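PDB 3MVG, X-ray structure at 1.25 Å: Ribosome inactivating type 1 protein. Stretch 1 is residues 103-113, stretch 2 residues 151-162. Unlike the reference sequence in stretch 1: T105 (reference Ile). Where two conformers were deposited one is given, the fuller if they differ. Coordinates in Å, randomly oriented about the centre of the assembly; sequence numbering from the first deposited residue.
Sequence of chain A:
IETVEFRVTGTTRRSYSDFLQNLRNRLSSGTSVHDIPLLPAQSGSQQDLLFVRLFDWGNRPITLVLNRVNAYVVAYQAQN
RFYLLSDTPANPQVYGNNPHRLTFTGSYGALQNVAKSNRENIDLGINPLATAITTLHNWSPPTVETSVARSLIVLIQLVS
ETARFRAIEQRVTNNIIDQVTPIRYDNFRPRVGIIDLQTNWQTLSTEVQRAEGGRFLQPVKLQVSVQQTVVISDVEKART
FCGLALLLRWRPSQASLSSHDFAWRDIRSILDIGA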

ATOM      1  N   THR A 103      11.431  -9.315  31.991  0.50 12.84           N
ATOM      2  CA  THR A 103      12.114 -10.610  32.023  0.50 13.31           C
ATOM      3  C   THR A 103      12.272 -11.258  30.644  0.50 13.34           C
ATOM      4  O   THR A 103      12.857 -12.340  30.525  0.50 13.66           O
ATOM      5  CB  THR A 103      11.375 -11.614  32.924  0.50 13.60           C
ATOM      6  OG1 THR A 103      10.147 -11.999  32.300  0.50 13.93           O
ATOM      7  CG2 THR A 103      11.100 -11.013  34.297  0.50 14.03           C
ATOM      8  N   PHE A 104      11.754 -10.600  29.609  1.00 13.35           N
ATOM      9  CA  PHE A 104      11.789 -11.135  28.248  1.00 13.51           C
ATOM     10  C   PHE A 104      12.459 -10.200  27.252  1.00 13.46           C
ATOM     11  O   PHE A 104      12.523  -8.981  27.460  1.00 13.52           O
ATOM     12  CB  PHE A 104      10.362 -11.446  27.769  1.00 13.40           C
ATOM     13  CG  PHE A 104       9.404 -10.281  27.901  1.00 12.95           C
ATOM     14  CD1 PHE A 104       8.691 -10.082  29.081  1.00 12.93           C
ATOM     15  CD2 PHE A 104       9.226  -9.376  26.850  1.00 13.07           C
ATOM     16  CE1 PHE A 104       7.809  -9.000  29.214  1.00 12.37           C
ATOM     17  CE2 PHE A 104       8.346  -8.300  26.973  1.00 12.52           C
ATOM     18  CZ  PHE A 104       7.634  -8.111  28.160  1.00 12.69           C
ATOM     19  N   THR A 105      12.963 -10.790  26.172  1.00 13.48           N
ATOM     20  CA  THR A 105      13.473 -10.022  25.049  1.00 13.64           C
ATOM     21  C   THR A 105      12.320  -9.676  24.100  1.00 13.35           C
ATOM     22  O   THR A 105      11.168 -10.060  24.316  1.00 13.30           O
ATOM     23  CB  THR A 105      14.511 -10.828  24.239  1.00 13.81           C
ATOM     24  OG1 THR A 105      13.836 -11.889  23.548  1.00 15.00           O
ATOM     25  CG2 THR A 105      15.628 -11.395  25.124  1.00 14.82           C
ATOM     26  N   GLY A 106      12.667  -8.959  23.035  1.00 13.16           N
ATOM     27  CA  GLY A 106      11.709  -8.560  22.018  1.00 12.88           C
ATOM     28  C   GLY A 106      11.505  -9.554  20.889  1.00 12.56           C
ATOM     29  O   GLY A 106      10.800  -9.247  19.933  1.00 12.68           O
ATOM     30  N   SER A 107      12.095 -10.747  20.974  1.00 12.83           N
ATOM     31  CA  SER A 107      11.834 -11.744  19.934  1.00 13.07           C
ATOM     32  C   SER A 107      10.363 -12.146  19.977  1.00 12.81           C
ATOM     33  O   SER A 107       9.751 -12.149  21.045  1.00 12.30           O
ATOM     34  CB  SER A 107      12.730 -12.973  20.086  1.00 13.48           C
ATOM     35  OG  SER A 107      12.269 -13.791  21.140  1.00 15.53           O
ATOM     36  N   TYR A 108       9.783 -12.481  18.829  1.00 12.73           N
ATOM     37  CA  TYR A 108       8.399 -12.933  18.839  1.00 12.80           C
ATOM     38  C   TYR A 108       8.226 -14.217  19.648  1.00 13.06           C
ATOM     39  O   TYR A 108       7.193 -14.409  20.270  1.00 13.11           O
ATOM     40  CB  TYR A 108       7.831 -13.097  17.430  1.00 12.77           C
ATOM     41  CG  TYR A 108       7.601 -11.779  16.736  1.00 12.65           C
ATOM     42  CD1 TYR A 108       6.720 -10.838  17.267  1.00 12.38           C
ATOM     43  CD2 TYR A 108       8.261 -11.468  15.553  1.00 12.94           C
ATOM     44  CE1 TYR A 108       6.503  -9.617  16.645  1.00 13.51           C
ATOM     45  CE2 TYR A 108       8.047 -10.243  14.915  1.00 13.32           C
ATOM     46  CZ  TYR A 108       7.163  -9.335  15.472  1.00 12.60           C
ATOM     47  OH  TYR A 108       6.956  -8.128  14.854  1.00 13.50           O
ATOM     48  N   GLY A 109       9.244 -15.076  19.644  1.00 13.52           N
ATOM     49  CA  GLY A 109       9.216 -16.295  20.456  1.00 13.66           C
ATOM     50  C   GLY A 109       9.031 -15.955  21.925  1.00 13.39           C
ATOM     51  O   GLY A 109       8.166 -16.509  22.597  1.00 13.72           O
ATOM     52  N   ALA A 110       9.853 -15.040  22.424  1.00 13.31           N
ATOM     53  CA  ALA A 110       9.758 -14.621  23.822  1.00 13.21           C
ATOM     54  C   ALA A 110       8.444 -13.887  24.095  1.00 12.85           C
ATOM     55  O   ALA A 110       7.766 -14.157  25.086  1.00 12.68           O
ATOM     56  CB  ALA A 110      10.925 -13.740  24.191  1.00 13.83           C
ATOM     57  N   LEU A 111       8.084 -12.949  23.219  1.00 12.22           N
ATOM     58  CA  LEU A 111       6.855 -12.176  23.426  1.00 12.03           C
ATOM     59  C   LEU A 111       5.618 -13.060  23.426  1.00 12.23           C
ATOM     60  O   LEU A 111       4.740 -12.901  24.276  1.00 12.56           O
ATOM     61  CB  LEU A 111       6.714 -11.081  22.368  1.00 12.08           C
ATOM     62  CG  LEU A 111       7.721  -9.938  22.421  1.00 11.89           C
ATOM     63  CD1 LEU A 111       7.648  -9.142  21.122  1.00 12.43           C
ATOM     64  CD2 LEU A 111       7.466  -9.036  23.616  1.00 13.08           C
ATOM     65  N   GLN A 112       5.544 -13.979  22.464  1.00 12.64           N
ATOM     66  CA  GLN A 112       4.391 -14.874  22.353  1.00 13.62           C
ATOM     67  C   GLN A 112       4.272 -15.837  23.531  1.00 13.98           C
ATOM     68  O   GLN A 112       3.168 -16.157  23.972  1.00 14.69           O
ATOM     69  CB  GLN A 112       4.400 -15.614  21.014  1.00 13.38           C
ATOM     70  CG  GLN A 112       4.088 -14.646  19.874  1.00 13.37           C
ATOM     71  CD  GLN A 112       4.295 -15.198  18.472  1.00 14.92           C
ATOM     72  OE1 GLN A 112       3.803 -14.619  17.513  1.00 15.61           O
ATOM     73  NE2 GLN A 112       5.040 -16.292  18.342  1.00 17.81           N
ATOM     74  N   ASN A 113       5.413 -16.278  24.046  1.00 14.44           N
ATOM     75  CA  ASN A 113       5.418 -17.099  25.245  1.00 15.13           C
ATOM     76  C   ASN A 113       4.832 -16.346  26.438  1.00 14.73           C
ATOM     77  O   ASN A 113       3.960 -16.865  27.138  1.00 15.15           O
ATOM     78  CB  ASN A 113       6.831 -17.582  25.562  1.00 16.19           C
ATOM     79  CG  ASN A 113       6.886 -18.423  26.819  1.00 18.64           C
ATOM     80  OD1 ASN A 113       6.362 -19.539  26.857  0.80 21.93           O
ATOM     81  ND2 ASN A 113       7.510 -17.887  27.859  0.90 21.87           N
ATOM     82  N   SER A 151       0.792  -6.336  24.315  1.00 10.08           N
ATOM     83  CA  SER A 151       0.741  -4.968  23.796  1.00  9.77           C
ATOM     84  C   SER A 151       1.944  -4.643  22.929  1.00  9.40           C
ATOM     85  O   SER A 151       1.807  -3.976  21.901  1.00  9.30           O
ATOM     86  CB  SER A 151       0.593  -3.965  24.935  1.00 10.16           C
ATOM     87  OG  SER A 151      -0.631  -4.206  25.628  1.00 10.77           O
ATOM     88  N   LEU A 152       3.115  -5.138  23.318  1.00  9.30           N
ATOM     89  CA  LEU A 152       4.315  -4.964  22.508  1.00  9.67           C
ATOM     90  C   LEU A 152       4.231  -5.693  21.171  1.00  9.63           C
ATOM     91  O   LEU A 152       4.702  -5.185  20.165  1.00  9.96           O
ATOM     92  CB  LEU A 152       5.564  -5.372  23.284  1.00  9.96           C
ATOM     93  CG  LEU A 152       6.014  -4.376  24.351  1.00 10.16           C
ATOM     94  CD1 LEU A 152       7.075  -5.007  25.242  1.00 12.33           C
ATOM     95  CD2 LEU A 152       6.521  -3.066  23.748  1.00 12.10           C
ATOM     96  N   ILE A 153       3.591  -6.854  21.139  1.00  9.40           N
ATOM     97  CA  ILE A 153       3.366  -7.550  19.870  1.00 10.05           C
ATOM     98  C   ILE A 153       2.588  -6.651  18.906  1.00  9.71           C
ATOM     99  O   ILE A 153       2.925  -6.551  17.722  1.00  9.70           O
ATOM    100  CB  ILE A 153       2.626  -8.891  20.094  1.00 10.22           C
ATOM    101  CG1 ILE A 153       3.582  -9.896  20.739  1.00 10.80           C
ATOM    102  CG2 ILE A 153       2.083  -9.445  18.783  1.00 11.72           C
ATOM    103  CD1 ILE A 153       2.908 -11.155  21.269  1.00 12.71           C
ATOM    104  N   VAL A 154       1.537  -6.007  19.415  1.00  9.55           N
ATOM    105  CA  VAL A 154       0.719  -5.096  18.612  1.00  9.96           C
ATOM    106  C   VAL A 154       1.552  -3.895  18.147  1.00  9.75           C
ATOM    107  O   VAL A 154       1.593  -3.573  16.957  1.00  9.57           O
ATOM    108  CB  VAL A 154      -0.535  -4.626  19.396  1.00  9.94           C
ATOM    109  CG1 VAL A 154      -1.294  -3.543  18.633  1.00 10.46           C
ATOM    110  CG2 VAL A 154      -1.462  -5.808  19.681  1.00 11.47           C
ATOM    111  N   LEU A 155       2.237  -3.248  19.083  1.00  9.47           N
ATOM    112  CA  LEU A 155       2.975  -2.015  18.766  1.00  9.90           C
ATOM    113  C   LEU A 155       4.181  -2.250  17.865  1.00  9.60           C
ATOM    114  O   LEU A 155       4.419  -1.475  16.949  1.00  9.50           O
ATOM    115  CB  LEU A 155       3.382  -1.281  20.040  1.00 10.85           C
ATOM    116  CG  LEU A 155       2.188  -0.794  20.864  1.00 11.89           C
ATOM    117  CD1 LEU A 155       2.643  -0.149  22.159  1.00 15.44           C
ATOM    118  CD2 LEU A 155       1.259   0.139  20.080  1.00 15.54           C
ATOM    119  N   ILE A 156       4.928  -3.323  18.118  1.00  9.26           N
ATOM    120  CA  ILE A 156       6.052  -3.674  17.262  1.00  9.38           C
ATOM    121  C   ILE A 156       5.585  -3.881  15.823  1.00  9.43           C
ATOM    122  O   ILE A 156       6.201  -3.371  14.880  1.00  9.36           O
ATOM    123  CB  ILE A 156       6.818  -4.896  17.804  1.00  9.28           C
ATOM    124  CG1 ILE A 156       7.589  -4.497  19.069  1.00 10.73           C
ATOM    125  CG2 ILE A 156       7.753  -5.466  16.730  1.00 10.65           C
ATOM    126  CD1 ILE A 156       8.066  -5.665  19.921  1.00 11.43           C
ATOM    127  N   GLN A 157       4.491  -4.599  15.638  1.00  9.07           N
ATOM    128  CA  GLN A 157       4.008  -4.827  14.287  1.00  9.79           C
ATOM    129  C   GLN A 157       3.503  -3.562  13.609  1.00  9.38           C
ATOM    130  O   GLN A 157       3.728  -3.376  12.420  1.00  9.94           O
ATOM    131  CB  GLN A 157       2.961  -5.925  14.255  1.00 10.32           C
ATOM    132  CG  GLN A 157       3.530  -7.291  14.555  1.00 10.49           C
ATOM    133  CD  GLN A 157       2.479  -8.352  14.462  1.00 10.94           C
ATOM    134  OE1 GLN A 157       2.379  -9.063  13.458  1.00 11.56           O
ATOM    135  NE2 GLN A 157       1.654  -8.447  15.491  1.00 10.40           N
ATOM    136  N   LEU A 158       2.841  -2.686  14.359  1.00  8.95           N
ATOM    137  CA  LEU A 158       2.238  -1.487  13.775  1.00  9.33           C
ATOM    138  C   LEU A 158       3.185  -0.300  13.673  1.00  9.28           C
ATOM    139  O   LEU A 158       2.829   0.717  13.060  1.00  9.82           O
ATOM    140  CB  LEU A 158       0.946  -1.112  14.509  1.00  9.60           C
ATOM    141  CG  LEU A 158      -0.153  -2.170  14.403  1.00  9.69           C
ATOM    142  CD1 LEU A 158      -1.341  -1.772  15.258  1.00 11.58           C
ATOM    143  CD2 LEU A 158      -0.582  -2.343  12.961  1.00 12.35           C
ATOM    144  N   VAL A 159       4.382  -0.423  14.245  1.00  8.88           N
ATOM    145  CA  VAL A 159       5.395   0.622  14.159  1.00  9.21           C
ATOM    146  C   VAL A 159       6.636   0.094  13.432  1.00  8.97           C
ATOM    147  O   VAL A 159       6.960   0.579  12.351  1.00  9.39           O
ATOM    148  CB  VAL A 159       5.748   1.193  15.560  1.00  9.22           C
ATOM    149  CG1 VAL A 159       6.887   2.176  15.462  1.00 10.37           C
ATOM    150  CG2 VAL A 159       4.517   1.854  16.183  1.00  9.66           C
ATOM    151  N   SER A 160       7.316  -0.903  14.003  1.00  9.04           N
ATOM    152  CA  SER A 160       8.553  -1.427  13.400  1.00  9.35           C
ATOM    153  C   SER A 160       8.307  -2.203  12.108  1.00  9.40           C
ATOM    154  O   SER A 160       8.996  -1.991  11.110  1.00  9.32           O
ATOM    155  CB  SER A 160       9.294  -2.321  14.388  1.00  9.67           C
ATOM    156  OG  SER A 160       9.674  -1.608  15.553  1.00 10.89           O
ATOM    157  N   GLU A 161       7.346  -3.121  12.119  1.00  9.36           N
ATOM    158  CA  GLU A 161       7.166  -3.987  10.951  1.00  9.53           C
ATOM    159  C   GLU A 161       6.586  -3.247   9.758  1.00  9.24           C
ATOM    160  O   GLU A 161       6.962  -3.514   8.620  1.00  9.67           O
ATOM    161  CB  GLU A 161       6.333  -5.230  11.269  1.00 10.27           C
ATOM    162  CG  GLU A 161       6.905  -6.140  12.368  1.00 10.99           C
ATOM    163  CD  GLU A 161       8.177  -6.884  11.998  1.00 12.96           C
ATOM    164  OE1 GLU A 161       8.738  -6.666  10.901  1.00 15.18           O
ATOM    165  OE2 GLU A 161       8.608  -7.706  12.828  1.00 14.09           O
ATOM    166  N   THR A 162       5.651  -2.333  10.010  1.00  9.34           N
ATOM    167  CA  THR A 162       5.117  -1.476   8.949  1.00  9.08           C
ATOM    168  C   THR A 162       6.172  -0.484   8.425  1.00  9.05           C
ATOM    169  O   THR A 162       6.186  -0.176   7.232  1.00  9.53           O
ATOM    170  CB  THR A 162       3.879  -0.725   9.432  1.00  9.37           C
ATOM    171  OG1 THR A 162       4.216  -0.075  10.654  1.00  9.91           O
ATOM    172  CG2 THR A 162       2.697  -1.678   9.658  1.00 10.11           C
TER

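The one polar link across this contact is a short hydrogen bond: Y108 OH donates to E161 OE2 at 2.6 Å, in an interface whose other contacts are mostly between apolar side chains. Its geometry is favourable, since the carboxylate oxygen lies at the edge of the Y108 ring and near its plane, where a phenolic O-H is normally directed. The two residues reach each other from different starting directions. The CA-to-CB bond of Y108 points sideways relative to the second stretch, yet with chi1 at -71° the ring carries its hydroxyl inward; E161 points toward the first stretch, with chi1 and chi2 both m.

E161 occupies its place just where helix 151-162 widens. In the pi-type turn at 157-161, E161 N bonds to I156 O at 3.0 Å, an i to i-5 spacing, and T162 N repeats that spacing to Q157 O at 3.3 Å. S160 N also approaches I156 O, at 2.8 Å, but this bond is weak. The same hydroxyl of Y108 also lies against I156 and Q157, at the start of this wider turn, with Y108 OH 3.4 Å from I156 CG2 and 3.5 Å from Q157 CG. Both carbons lie oblique to the ring, so neither contact is a stack. With 97 Å² covered, Y108 gives more area to the contact than any other residue of the two stretches.

Beyond the tyrosine, the packing centres on L111. It points toward the second helix, and its CA and that of I153 form the closest CA pair across the stretches, 6.8 Å apart. Three residues of the second helix line its side chain: L111 CB meets I153 CG1 at 3.7 Å, L111 CD1 meets I156 CD1 at 3.7 Å, and L111 CD2 lies 4.1 Å from L152 CB. The two methyls of the leucine thus approach different residues. I153 starts sideways, but its end comes nearer, and I153 CD1 also lies 3.9 Å from Q112 CG. F104, in the loop before the first helix, extends the apolar surface: F104 CE2 is 3.9 Å from L152 CD1, which sits at the edge of the phenyl ring.

The helix axes pass 9.9 Å apart at closest approach, and their N-to-C directions differ by 143°, closer to antiparallel than to parallel. Within the helices the pairing agrees: Y108 meets I156, Q157 and E161, L111 spans L152, I153 and I156, and Q112 reaches I153.

Local bonds accompany the contact within each stretch. S107 caps the first helix through A110 N to S107 OG at 3.0 Å, with an N-H...acceptor angle of 163°, while L111 N donates to S107 O at 2.9 Å. In the second helix, Q157 NE2 donates to I153 O at 3.2 Å, folding the amide back along its own helix. Altogether 397 Å² is buried, both sides summed, a modest area joining segments whose touching residues are at least 41 positions apart in sequence.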